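Penicillin-binding protein 2B (Streptococcus pneumoniae, PDB 2WAD) is a membrane-bound, penicillin-binding transpeptidase thought to form peptide cross-links between adjacent glycan strands of the peripheral cell-wall peptidoglycan. Local coordinates at residues L310-A315 and L356-L361; Y344-N349 and T524-A529; I493-E498 and P544-G549; S611-T616 and V635-T640; I645-V650 and D668-Y673. All coordinates share one frame; numbering follows the deposited sequence.

Contact 1. Residues L310-A315 and L356-L361; sequences LTIDLA and LSMSGL. Unlike the reference sequence in segment 356-361: L361 (reference Ile).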
# COMPACT_ATOMS: atom_id res chain seq x y z
N LEU A 310 -4.67 6.28 11.70
CA LEU A 310 -5.03 4.99 11.11
C LEU A 310 -6.14 4.28 11.87
O LEU A 310 -6.45 4.62 13.01
CB LEU A 310 -3.84 4.05 11.03
CG LEU A 310 -2.53 4.67 10.51
CD1 LEU A 310 -1.54 3.53 10.30
CD2 LEU A 310 -2.81 5.46 9.25
N THR A 311 -6.71 3.29 11.21
CA THR A 311 -7.77 2.47 11.78
C THR A 311 -7.13 1.35 12.58
O THR A 311 -7.81 0.71 13.37
CB THR A 311 -8.61 1.82 10.66
OG1 THR A 311 -7.74 1.13 9.76
CG2 THR A 311 -9.38 2.87 9.86
N ILE A 312 -5.84 1.10 12.35
CA ILE A 312 -5.14 -0.00 13.02
C ILE A 312 -4.54 0.43 14.35
O ILE A 312 -3.90 1.47 14.44
CB ILE A 312 -3.97 -0.57 12.19
CG1 ILE A 312 -4.45 -1.04 10.80
CG2 ILE A 312 -3.29 -1.70 12.96
CD1 ILE A 312 -3.32 -1.25 9.82
N ASP A 313 -4.77 -0.39 15.36
CA ASP A 313 -4.13 -0.19 16.65
C ASP A 313 -2.85 -1.01 16.74
O ASP A 313 -2.86 -2.22 16.54
CB ASP A 313 -5.13 -0.59 17.74
CG ASP A 313 -4.71 -0.09 19.09
OD1 ASP A 313 -3.73 -0.65 19.63
OD2 ASP A 313 -5.34 0.88 19.56
N LEU A 314 -1.72 -0.37 17.02
CA LEU A 314 -0.47 -1.10 17.16
C LEU A 314 -0.54 -2.36 18.03
O LEU A 314 0.06 -3.38 17.67
CB LEU A 314 0.61 -0.18 17.73
CG LEU A 314 1.76 0.35 16.87
CD1 LEU A 314 1.22 0.83 15.54
CD2 LEU A 314 2.49 1.47 17.59
N ALA A 315 -1.21 -2.28 19.18
CA ALA A 315 -1.28 -3.38 20.13
C ALA A 315 -2.00 -4.56 19.49
O ALA A 315 -1.51 -5.70 19.56
CB ALA A 315 -1.97 -2.95 21.45
N LEU A 356 -8.56 -3.48 10.47
CA LEU A 356 -8.22 -3.76 11.87
C LEU A 356 -6.78 -4.24 12.00
O LEU A 356 -6.08 -3.86 12.94
CB LEU A 356 -9.18 -4.80 12.47
CG LEU A 356 -10.64 -4.34 12.35
CD1 LEU A 356 -11.58 -5.48 12.76
CD2 LEU A 356 -10.88 -3.01 13.11
N SER A 357 -6.32 -5.05 11.04
CA SER A 357 -4.90 -5.37 10.91
C SER A 357 -4.67 -6.09 9.60
O SER A 357 -5.57 -6.73 9.06
CB SER A 357 -4.41 -6.28 12.05
OG SER A 357 -5.00 -7.55 11.89
N MET A 358 -3.44 -5.97 9.11
CA MET A 358 -2.93 -6.60 7.92
C MET A 358 -1.57 -7.17 8.31
O MET A 358 -0.61 -6.42 8.40
CB MET A 358 -2.60 -5.55 6.84
CG MET A 358 -3.44 -4.33 6.79
SD MET A 358 -2.87 -2.95 5.76
CE MET A 358 -2.00 -3.74 4.38
N SER A 359 -1.46 -8.49 8.47
CA SER A 359 -0.27 -9.10 9.04
C SER A 359 0.23 -10.15 8.07
O SER A 359 -0.57 -10.89 7.49
CB SER A 359 -0.62 -9.83 10.34
OG SER A 359 -0.67 -8.95 11.45
N GLY A 360 1.55 -10.28 7.95
CA GLY A 360 2.09 -11.33 7.11
C GLY A 360 3.45 -11.78 7.60
O GLY A 360 4.22 -10.98 8.14
N LEU A 361 3.74 -13.06 7.44
CA LEU A 361 5.02 -13.59 7.85
C LEU A 361 5.53 -14.36 6.66
O LEU A 361 4.85 -15.24 6.16
CB LEU A 361 4.87 -14.55 9.04
CG LEU A 361 6.16 -14.95 9.74
CD1 LEU A 361 6.94 -13.75 10.22
CD2 LEU A 361 5.88 -15.91 10.88
O HOH W 1 -6.74 -2.66 15.01
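I312 lays its side chain against the start of strand 355-363 and meets mainly backbone there. The methyl CG2 of I312 comes closest, 3.5 Å from the carbonyl oxygen L356 O, while CG1 of I312 lies 4.4 Å from S357 CA. With chi1 at -57°, CG2 stands anti to the backbone N of I312 and CG1 lies beside that N, so both branches can border the L356-S357 peptide. Beyond them I312 CD1 reaches to 4.3 Å from M358 CG, an apolar pair that leads the contact one residue further along the strand. A branched aliphatic residue suits a buried spot where it must fill space on two sides of its own CB.

A water makes the polar link. D313 N donates to it at 3.0 Å, and the water donates in turn to L356 O; D313 N and L356 O are themselves 4.4 Å apart, so the water spans the distance between the two backbones. D313 caps the N-terminal end of helix 314-334. Its OD1, through the anti lone pair, accepts from A315 N at 3.0 Å, an N-cap bond that an aspartate's short carboxylate provides well for a first-turn N-H.

In the next shell, T311 OG1 is within hydrogen-bonding distance of two carbonyls, V355 O at the start of strand 355-363 and I546 O. L356 and S357 both face A347 in a classic beta bulge of the transpeptidase-domain sheet. Helix 314-334 then passes along this sheet, with Q317 bonded to M358 O and D321 to S359 OG, while L310 pairs with Y64 in the separate sheet of strands 63-64 and 307-310.

Contact 2. Residues Y344-N349 and T524-A529; sequences YAVALN and TPMQLA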
# COMPACT_ATOMS: atom_id res chain seq x y z
N TYR A 344 -0.59 -15.34 6.24
CA TYR A 344 -1.08 -13.97 6.11
C TYR A 344 -2.50 -13.89 6.68
O TYR A 344 -3.25 -14.85 6.56
CB TYR A 344 -1.08 -13.54 4.62
CG TYR A 344 0.33 -13.49 4.08
CD1 TYR A 344 1.07 -12.31 4.11
CD2 TYR A 344 0.95 -14.65 3.63
CE1 TYR A 344 2.39 -12.27 3.67
CE2 TYR A 344 2.28 -14.62 3.21
CZ TYR A 344 2.99 -13.44 3.24
OH TYR A 344 4.30 -13.41 2.83
N ALA A 345 -2.85 -12.76 7.29
CA ALA A 345 -4.16 -12.55 7.88
C ALA A 345 -4.49 -11.08 7.71
O ALA A 345 -3.63 -10.24 7.91
CB ALA A 345 -4.18 -12.90 9.37
N VAL A 346 -5.74 -10.80 7.37
CA VAL A 346 -6.24 -9.44 7.26
C VAL A 346 -7.58 -9.48 7.96
O VAL A 346 -8.41 -10.36 7.70
CB VAL A 346 -6.48 -9.00 5.76
CG1 VAL A 346 -7.24 -7.67 5.69
CG2 VAL A 346 -5.18 -8.84 5.00
N ALA A 347 -7.77 -8.54 8.88
CA ALA A 347 -9.05 -8.39 9.57
C ALA A 347 -9.64 -7.04 9.18
O ALA A 347 -8.94 -6.02 9.20
CB ALA A 347 -8.80 -8.40 11.12
N LEU A 348 -10.94 -7.03 8.90
CA LEU A 348 -11.65 -5.80 8.52
C LEU A 348 -12.93 -5.61 9.34
O LEU A 348 -13.54 -6.60 9.75
CB LEU A 348 -12.08 -5.88 7.04
CG LEU A 348 -11.04 -6.13 5.95
CD1 LEU A 348 -11.69 -6.19 4.56
CD2 LEU A 348 -9.96 -5.07 5.97
N ASN A 349 -13.33 -4.36 9.56
CA ASN A 349 -14.64 -4.03 10.12
C ASN A 349 -15.57 -4.06 8.90
O ASN A 349 -15.42 -3.23 8.00
CB ASN A 349 -14.58 -2.62 10.72
CG ASN A 349 -15.91 -2.12 11.28
OD1 ASN A 349 -17.00 -2.51 10.84
ND2 ASN A 349 -15.82 -1.23 12.26
N THR A 524 -5.16 -12.14 -3.50
CA THR A 524 -4.41 -11.63 -2.35
C THR A 524 -5.20 -11.82 -1.05
O THR A 524 -6.41 -12.01 -1.06
CB THR A 524 -4.16 -10.13 -2.46
OG1 THR A 524 -5.41 -9.45 -2.30
CG2 THR A 524 -3.53 -9.73 -3.80
N PRO A 525 -4.53 -11.75 0.11
CA PRO A 525 -5.25 -11.89 1.37
C PRO A 525 -6.24 -10.74 1.59
O PRO A 525 -7.29 -10.96 2.19
CB PRO A 525 -4.13 -11.93 2.43
CG PRO A 525 -2.91 -12.45 1.68
CD PRO A 525 -3.07 -11.95 0.24
N MET A 526 -5.95 -9.53 1.11
CA MET A 526 -6.88 -8.41 1.22
C MET A 526 -8.17 -8.69 0.44
O MET A 526 -9.27 -8.43 0.94
CB MET A 526 -6.19 -7.09 0.81
CG MET A 526 -7.04 -5.83 0.93
SD MET A 526 -7.41 -5.43 2.67
CE MET A 526 -5.75 -5.17 3.29
N GLN A 527 -8.05 -9.23 -0.77
CA GLN A 527 -9.22 -9.61 -1.58
C GLN A 527 -10.08 -10.65 -0.84
O GLN A 527 -11.33 -10.59 -0.86
CB GLN A 527 -8.80 -10.15 -2.95
CG GLN A 527 -8.22 -9.09 -3.94
CD GLN A 527 -7.74 -9.69 -5.24
OE1 GLN A 527 -6.91 -10.59 -5.24
NE2 GLN A 527 -8.25 -9.20 -6.37
N LEU A 528 -9.42 -11.63 -0.22
CA LEU A 528 -10.16 -12.69 0.50
C LEU A 528 -10.82 -12.16 1.78
O LEU A 528 -11.90 -12.61 2.12
CB LEU A 528 -9.26 -13.92 0.80
CG LEU A 528 -8.86 -14.67 -0.49
CD1 LEU A 528 -7.57 -15.50 -0.27
CD2 LEU A 528 -9.98 -15.60 -0.86
N ALA A 529 -10.21 -11.17 2.45
CA ALA A 529 -10.93 -10.48 3.52
C ALA A 529 -12.14 -9.68 3.04
O ALA A 529 -13.17 -9.66 3.70
CB ALA A 529 -10.02 -9.60 4.37
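V346 and A529 make the central apolar contact between strand 342-348 and helix 525-536, V346 CG1 lying 3.6 Å from the methyl CB of A529. At chi1 169°, V346 CG1 is anti to its backbone N, and it also meets M526 SD at 3.8 Å. The other methyl, CG2, borders the peptide between P525 and M526. L348 adds CD1, 3.8 Å from A529 CB, and sets CD2 near the methionine sulfur. The M526 chain bends at chi2 and chi3 and runs at about a right angle to both V346 and L348, a course that a flexible, unbranched thioether can follow. At the other end, Y344 CB touches the proline ring, 3.6 Å from P525 CG. Alanine suits the middle because its single methyl lets the helix come close.

The axes of the two short segments approach to 7.8 Å at an angle of 39°, the helix lying on one face of the antiparallel sheet. This is the helix-on-sheet layering of the transpeptidase domain, shared with the serine beta-lactamases. A345 and A347 point the opposite way, and A347 meets L356 and S357 of the neighbouring strand.

Most of the polar interactions belong to the helix start. T524 and Q527 form a capping box: Q527 N donates to T524 OG1 at 3.1 Å, and T524 N donates to Q527 OE1 at 2.9 Å, on a lone pair in the carbonyl plane. Each side chain thus binds the other's backbone N-H. Q527 NE2 goes on to the carbonyls of S489 and T500. On the strand side, the hydroxyl of Y344 bonds to D373 OD2.

Contact 3. Residues I493-E498 and P544-G549; sequences IDLPDE and PHIVEG. Unlike the reference sequence in segment 544-549: H545 (reference Arg).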
# COMPACT_ATOMS: atom_id res chain seq x y z
N ILE A 493 -8.48 -0.38 -1.83
CA ILE A 493 -7.72 -0.04 -0.63
C ILE A 493 -6.88 1.22 -0.88
O ILE A 493 -6.42 1.43 -2.01
CB ILE A 493 -6.84 -1.18 -0.14
CG1 ILE A 493 -6.39 -0.90 1.30
CG2 ILE A 493 -5.67 -1.42 -1.07
CD1 ILE A 493 -5.51 -1.96 1.85
N ASP A 494 -6.70 2.04 0.16
CA ASP A 494 -6.01 3.33 0.08
C ASP A 494 -4.48 3.20 0.09
O ASP A 494 -3.79 3.76 0.96
CB ASP A 494 -6.52 4.28 1.17
CG ASP A 494 -6.46 3.66 2.60
OD1 ASP A 494 -6.37 2.41 2.76
OD2 ASP A 494 -6.59 4.46 3.56
N LEU A 495 -3.95 2.44 -0.86
CA LEU A 495 -2.51 2.34 -1.08
C LEU A 495 -2.30 2.49 -2.58
O LEU A 495 -3.20 2.17 -3.34
CB LEU A 495 -1.95 0.99 -0.59
CG LEU A 495 -1.90 0.76 0.93
CD1 LEU A 495 -1.50 -0.66 1.29
CD2 LEU A 495 -1.02 1.77 1.66
N PRO A 496 -1.14 3.02 -3.00
CA PRO A 496 -0.99 3.37 -4.42
C PRO A 496 -1.19 2.22 -5.41
O PRO A 496 -1.81 2.41 -6.45
CB PRO A 496 0.44 3.95 -4.53
CG PRO A 496 0.96 4.05 -3.13
CD PRO A 496 -0.08 3.58 -2.15
N ASP A 497 -0.71 1.03 -5.06
CA ASP A 497 -0.68 -0.10 -5.99
C ASP A 497 -0.91 -1.46 -5.33
O ASP A 497 -0.04 -1.97 -4.64
CB ASP A 497 0.66 -0.13 -6.73
CG ASP A 497 0.70 -1.17 -7.84
OD1 ASP A 497 -0.34 -1.34 -8.53
OD2 ASP A 497 1.76 -1.80 -8.03
N GLU A 498 -2.06 -2.07 -5.58
CA GLU A 498 -2.34 -3.40 -5.04
C GLU A 498 -2.28 -4.40 -6.20
O GLU A 498 -2.63 -4.07 -7.33
CB GLU A 498 -3.74 -3.42 -4.43
CG GLU A 498 -4.82 -3.04 -5.42
CD GLU A 498 -6.22 -3.13 -4.85
OE1 GLU A 498 -7.04 -2.24 -5.16
OE2 GLU A 498 -6.49 -4.07 -4.09
N PRO A 544 -11.72 -1.21 1.64
CA PRO A 544 -10.96 -1.24 2.88
C PRO A 544 -10.14 0.04 2.99
O PRO A 544 -9.67 0.56 1.98
CB PRO A 544 -10.04 -2.46 2.73
CG PRO A 544 -10.24 -3.00 1.37
CD PRO A 544 -11.14 -2.06 0.59
N HIS A 545 -10.06 0.60 4.19
CA HIS A 545 -9.35 1.86 4.33
C HIS A 545 -8.52 1.76 5.61
O HIS A 545 -9.03 1.31 6.65
CB HIS A 545 -10.26 3.11 4.26
CG HIS A 545 -11.32 3.19 5.31
ND1 HIS A 545 -11.15 3.90 6.48
CD2 HIS A 545 -12.59 2.71 5.34
CE1 HIS A 545 -12.26 3.82 7.20
NE2 HIS A 545 -13.14 3.10 6.53
N ILE A 546 -7.24 2.10 5.49
CA ILE A 546 -6.30 2.03 6.59
C ILE A 546 -6.32 3.34 7.39
O ILE A 546 -6.01 3.37 8.59
CB ILE A 546 -4.88 1.79 6.03
CG1 ILE A 546 -4.79 0.47 5.29
CG2 ILE A 546 -3.85 1.81 7.16
CD1 ILE A 546 -3.68 0.37 4.26
N VAL A 547 -6.66 4.44 6.71
CA VAL A 547 -6.77 5.74 7.36
C VAL A 547 -8.18 5.95 7.91
O VAL A 547 -9.15 5.66 7.21
CB VAL A 547 -6.37 6.89 6.43
CG1 VAL A 547 -6.68 8.22 7.10
CG2 VAL A 547 -4.87 6.80 6.09
N GLU A 548 -8.28 6.44 9.15
CA GLU A 548 -9.57 6.62 9.82
C GLU A 548 -10.07 8.04 9.70
O GLU A 548 -11.28 8.26 9.56
CB GLU A 548 -9.51 6.22 11.31
CG GLU A 548 -10.80 6.46 12.13
CD GLU A 548 -10.92 7.89 12.65
OE1 GLU A 548 -12.05 8.40 12.81
OE2 GLU A 548 -9.89 8.55 12.91
N GLY A 549 -9.16 9.01 9.75
CA GLY A 549 -9.56 10.41 9.63
C GLY A 549 -8.40 11.36 9.39
O GLY A 549 -7.25 10.99 9.57
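The flat carboxylate of D494 takes two successive backbone N-H groups across the contact, those of I546 and V547. I546 N donates to D494 OD1 at 2.9 Å with an N-H...O angle of 160°, and V547 N donates to D494 OD2 at 3.2 Å. Each oxygen uses its syn lone pair, and I546 N has a second, weak bond to OD2. The imidazole of H545 is the other flat group. V547 C lies in plane at its edge, where H545 ND1 donates to V547 O at 2.8 Å, with the oxygen only 10° out of the ring plane.

D494 CG sits between its own backbone N and carbonyl carbon, the crowded position (chi1 53°), a setting that turns CG toward the 544-549 segment. Aspartate is short enough to hold the carboxylate there. D494 OD2 also accepts from Y272 OH.

Apolar packing flanks the carboxylate. I493 CD1 meets I546 CD1 at 3.8 Å, and L495 CG lies 3.8 Å from the same methyl, the L495 and I546 side chains crossing at about a right angle. On the proline side, I493 CA makes a CA-H...O contact of 3.3 Å to P544 O.

D494 is the centre of an inverse gamma turn. From that tight turn its carboxylate grips the last loop residue, I546, and the first residue of strand 547-553, which belongs to a small mixed sheet with strand 307-310.

Contact 4. Residues S611-T616 and V635-T640; sequences SISGKT and VAYAPT. Unlike the reference sequence in segment 635-640: T640 (reference Ser).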
# COMPACT_ATOMS: atom_id res chain seq x y z
N SER A 611 -20.18 -15.90 18.89
CA SER A 611 -20.62 -16.78 17.82
C SER A 611 -19.92 -16.41 16.50
O SER A 611 -20.00 -15.28 16.04
CB SER A 611 -22.13 -16.66 17.65
OG SER A 611 -22.57 -17.43 16.54
N ILE A 612 -19.26 -17.40 15.91
CA ILE A 612 -18.44 -17.25 14.71
C ILE A 612 -19.06 -18.05 13.56
O ILE A 612 -19.47 -19.21 13.75
CB ILE A 612 -17.01 -17.78 14.98
CG1 ILE A 612 -16.34 -16.92 16.05
CG2 ILE A 612 -16.20 -17.75 13.69
CD1 ILE A 612 -14.94 -17.27 16.36
N SER A 613 -19.16 -17.41 12.40
CA SER A 613 -19.56 -18.07 11.15
C SER A 613 -18.37 -18.02 10.18
O SER A 613 -17.56 -17.09 10.22
CB SER A 613 -20.76 -17.33 10.56
OG SER A 613 -21.86 -17.34 11.45
N GLY A 614 -18.21 -19.02 9.33
CA GLY A 614 -17.05 -19.01 8.47
C GLY A 614 -17.05 -20.11 7.43
O GLY A 614 -18.07 -20.78 7.22
N LYS A 615 -15.89 -20.32 6.81
CA LYS A 615 -15.76 -21.34 5.76
C LYS A 615 -14.28 -21.73 5.69
O LYS A 615 -13.40 -20.88 5.76
CB LYS A 615 -16.25 -20.77 4.41
CG LYS A 615 -16.17 -21.70 3.21
CD LYS A 615 -17.17 -22.84 3.35
CE LYS A 615 -16.99 -23.91 2.28
NZ LYS A 615 -15.73 -24.73 2.47
N THR A 616 -14.00 -23.03 5.62
CA THR A 616 -12.64 -23.56 5.53
C THR A 616 -12.17 -23.79 4.09
O THR A 616 -12.97 -23.89 3.15
CB THR A 616 -12.57 -24.95 6.16
OG1 THR A 616 -13.48 -25.81 5.46
CG2 THR A 616 -12.86 -24.91 7.66
N VAL A 635 -11.93 -18.22 6.12
CA VAL A 635 -12.54 -16.90 6.26
C VAL A 635 -13.63 -17.01 7.34
O VAL A 635 -14.22 -18.07 7.51
CB VAL A 635 -13.15 -16.40 4.91
CG1 VAL A 635 -12.08 -16.23 3.86
CG2 VAL A 635 -14.22 -17.34 4.38
N ALA A 636 -13.89 -15.94 8.08
CA ALA A 636 -14.86 -15.96 9.18
C ALA A 636 -15.36 -14.55 9.46
O ALA A 636 -14.67 -13.57 9.18
CB ALA A 636 -14.19 -16.53 10.46
N TYR A 637 -16.54 -14.44 10.07
CA TYR A 637 -16.97 -13.18 10.68
C TYR A 637 -17.71 -13.42 12.00
O TYR A 637 -18.06 -14.56 12.32
CB TYR A 637 -17.84 -12.36 9.72
CG TYR A 637 -19.09 -13.08 9.26
CD1 TYR A 637 -20.25 -13.11 10.02
CD2 TYR A 637 -19.10 -13.78 8.05
CE1 TYR A 637 -21.40 -13.80 9.58
CE2 TYR A 637 -20.23 -14.44 7.59
CZ TYR A 637 -21.37 -14.46 8.37
OH TYR A 637 -22.48 -15.15 7.91
N ALA A 638 -17.93 -12.35 12.76
CA ALA A 638 -18.49 -12.43 14.11
C ALA A 638 -18.76 -11.02 14.65
O ALA A 638 -18.11 -10.06 14.25
CB ALA A 638 -17.51 -13.16 15.06
N PRO A 639 -19.71 -10.91 15.58
CA PRO A 639 -20.54 -12.04 15.94
C PRO A 639 -21.57 -12.38 14.85
O PRO A 639 -21.97 -11.52 14.07
CB PRO A 639 -21.23 -11.60 17.23
CG PRO A 639 -20.79 -10.22 17.52
CD PRO A 639 -19.67 -9.85 16.61
N THR A 640 -21.96 -13.64 14.77
CA THR A 640 -22.88 -14.05 13.73
C THR A 640 -24.00 -13.03 13.54
O THR A 640 -24.28 -12.61 12.42
CB THR A 640 -23.45 -15.44 14.04
OG1 THR A 640 -22.38 -16.40 14.01
CG2 THR A 640 -24.52 -15.85 13.03
O HOH W 2 -23.97 -16.68 9.60
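T640 OG1 lies between two serine hydroxyls, 2.7 Å from S611 OG and 2.8 Å from S613 OG, hydrogen-bonded to both. Small hydroxyl residues suit this corner, since each hydroxyl can donate or accept a hydrogen bond. T640 N also donates to S611 O at 2.9 Å from 40° above the carbonyl plane, just after the cis peptide bond that precedes P639. A water bonded to S613 OG and Y637 OH extends the network.

Inward, the antiparallel ladder begins. S613 with Y637 and K615 with V635 are hydrogen-bonded pairs, two backbone bonds each, the shortest being Y637 N to S613 O at 2.8 Å. Between them G614 and A636 form the non-hydrogen-bonded pair with CA atoms only 3.8 Å apart, a closeness helped by glycine having no side chain.

Packing completes the contact. S613 CB sits over one face of the Y637 ring in a CH-pi contact, 4.0 Å from the centroid and offset toward the rim. I612 CG2 lies 4.0 Å from A636 CB on the other side of the sheet.

The chain of K615 bends at chi2 and chi4, and its NZ donates to T616 O and is hydrogen-bonded to S443 OG. The K615 side chain comes within about 4 Å (nearest atoms) of that of S386, inferred to form the acyl-ester intermediate, consistent with the KTG motif of penicillin-binding proteins. Strand 613-616 is one edge strand of the sheet, bordered by helix 578-593 through F588 and Y589, with strand 634-638 between it and strand 645-650. I670 of helix 661-676 packs on I612, A636 and A638.

Contact 5. Residues I645-V650 and D668-Y673; sequences IAVAVV and DIINLY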
# COMPACT_ATOMS: atom_id res chain seq x y z
N ILE A 645 -16.40 -7.90 12.92
CA ILE A 645 -15.10 -8.25 12.36
C ILE A 645 -15.27 -9.36 11.31
O ILE A 645 -16.05 -10.30 11.48
CB ILE A 645 -14.11 -8.69 13.47
CG1 ILE A 645 -12.76 -9.07 12.88
CG2 ILE A 645 -14.68 -9.88 14.25
CD1 ILE A 645 -11.60 -9.19 13.87
N ALA A 646 -14.52 -9.24 10.22
CA ALA A 646 -14.45 -10.29 9.19
C ALA A 646 -12.97 -10.54 8.99
O ALA A 646 -12.21 -9.57 8.96
CB ALA A 646 -15.04 -9.77 7.90
N VAL A 647 -12.55 -11.80 8.86
CA VAL A 647 -11.13 -12.11 8.81
C VAL A 647 -10.82 -13.15 7.73
O VAL A 647 -11.60 -14.07 7.54
CB VAL A 647 -10.60 -12.59 10.19
CG1 VAL A 647 -11.28 -13.90 10.60
CG2 VAL A 647 -9.07 -12.78 10.14
N ALA A 648 -9.68 -13.00 7.04
CA ALA A 648 -9.18 -14.00 6.12
C ALA A 648 -7.81 -14.47 6.56
O ALA A 648 -6.94 -13.66 6.87
CB ALA A 648 -9.03 -13.43 4.70
N VAL A 649 -7.61 -15.77 6.46
CA VAL A 649 -6.34 -16.34 6.87
C VAL A 649 -5.88 -17.18 5.70
O VAL A 649 -6.64 -17.99 5.19
CB VAL A 649 -6.44 -17.21 8.16
CG1 VAL A 649 -5.12 -17.97 8.36
CG2 VAL A 649 -6.78 -16.31 9.37
N VAL A 650 -4.64 -16.96 5.28
CA VAL A 650 -4.13 -17.60 4.08
C VAL A 650 -2.84 -18.29 4.49
O VAL A 650 -1.89 -17.63 4.91
CB VAL A 650 -3.88 -16.57 2.93
CG1 VAL A 650 -3.26 -17.26 1.73
CG2 VAL A 650 -5.22 -15.86 2.55
N ASP A 668 -8.81 -17.39 16.79
CA ASP A 668 -8.00 -16.76 17.83
C ASP A 668 -7.80 -15.28 17.51
O ASP A 668 -7.60 -14.49 18.44
CB ASP A 668 -6.63 -17.42 17.94
CG ASP A 668 -6.66 -18.78 18.61
OD1 ASP A 668 -5.60 -19.42 18.63
OD2 ASP A 668 -7.72 -19.23 19.09
N ILE A 669 -7.79 -14.92 16.23
CA ILE A 669 -7.78 -13.50 15.88
C ILE A 669 -9.09 -12.84 16.29
O ILE A 669 -9.09 -11.71 16.78
CB ILE A 669 -7.50 -13.22 14.39
CG1 ILE A 669 -6.05 -13.58 14.03
CG2 ILE A 669 -7.75 -11.73 14.05
CD1 ILE A 669 -5.80 -13.76 12.52
N ILE A 670 -10.20 -13.54 16.07
CA ILE A 670 -11.49 -12.99 16.48
C ILE A 670 -11.55 -12.82 18.00
O ILE A 670 -12.00 -11.77 18.48
CB ILE A 670 -12.68 -13.79 15.88
CG1 ILE A 670 -12.71 -13.54 14.37
CG2 ILE A 670 -14.03 -13.35 16.49
CD1 ILE A 670 -13.82 -14.23 13.64
N ASN A 671 -11.11 -13.82 18.76
CA ASN A 671 -11.14 -13.73 20.22
C ASN A 671 -10.21 -12.59 20.65
O ASN A 671 -10.52 -11.86 21.58
CB ASN A 671 -10.61 -15.01 20.89
CG ASN A 671 -11.62 -16.14 20.90
OD1 ASN A 671 -12.81 -15.92 20.74
ND2 ASN A 671 -11.14 -17.35 21.16
N LEU A 672 -9.06 -12.46 19.99
CA LEU A 672 -8.12 -11.39 20.37
C LEU A 672 -8.80 -10.04 20.24
O LEU A 672 -8.72 -9.19 21.12
CB LEU A 672 -6.84 -11.42 19.55
CG LEU A 672 -5.74 -12.38 20.03
CD1 LEU A 672 -4.68 -12.65 18.96
CD2 LEU A 672 -5.09 -11.92 21.35
N TYR A 673 -9.51 -9.87 19.13
CA TYR A 673 -10.24 -8.63 18.89
C TYR A 673 -11.35 -8.35 19.89
O TYR A 673 -11.52 -7.20 20.32
CB TYR A 673 -10.84 -8.61 17.48
CG TYR A 673 -11.40 -7.25 17.13
CD1 TYR A 673 -10.56 -6.16 16.96
CD2 TYR A 673 -12.77 -7.05 16.99
CE1 TYR A 673 -11.06 -4.89 16.65
CE2 TYR A 673 -13.28 -5.81 16.65
CZ TYR A 673 -12.42 -4.74 16.49
OH TYR A 673 -12.92 -3.50 16.18
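I645 projects from strand 645-650 beside Y673, its CD1 3.7 Å from Y673 CB and close to the ring carbons CG and CD2. The two side chains slide past each other in opposite directions. I645 is extended, with CG1 anti to its backbone N (chi1 179°), while CG2, on the other branch, turns to I670 CG1 at 4.2 Å. The fork therefore straddles the space between I670 and Y673, one turn of the helix.

V647 is the next bump along the strand. Its CG1 meets I670 CD1 at 4.0 Å and its CG2 meets I669 CD1 at 4.2 Å, so the valine wedges between two successive isoleucines. I669 CD1, in turn, sits in the hollow between V647 and V649, 4.2 Å from V649 CG2. Beta-branched valines and isoleucines suit most of these positions, since their two branches broaden each knob near the backbone.

The helix segment runs at 146° to the strand, with axes 9.4 Å apart. This is the C-terminal helix of the transpeptidase domain lying on the antiparallel sheet, the face opposite to helix 525-536: I645, V647 and V649 point to helix 661-676, whereas A646 and A648 point away, A646 meeting A533 and A648 meeting L528 and A529. The small alanines let helix 525-536 lie close on its side.

Helix 314-334 lies alongside on the same face as helix 661-676. Its F316 meets the Y673 ring edge-to-face and touches I669, and its Y327 bonds to D668 OD1.

From the N terminus, contact 1 opens at 310-315 and closes a loop holding helix 314-334 and strand 342-348. Contact 2 starts inside that loop at 344-349 and ends far later at 524-529, so the two cross. Contact 3 opens at 493-498, before contact 2 has closed, and ends at 544-549; contacts 2 and 3 therefore cross as well. Contacts 4 and 5 follow in series, each closing a short local loop near the C terminus. Contacts 1, 2, 4 and 5 all reach the six-stranded antiparallel sheet, contact 2 bringing a helix to one face and contact 5 to the other. Contact 3 reaches the small mixed sheet through strand 547-553, and contact 1 reaches it at L310.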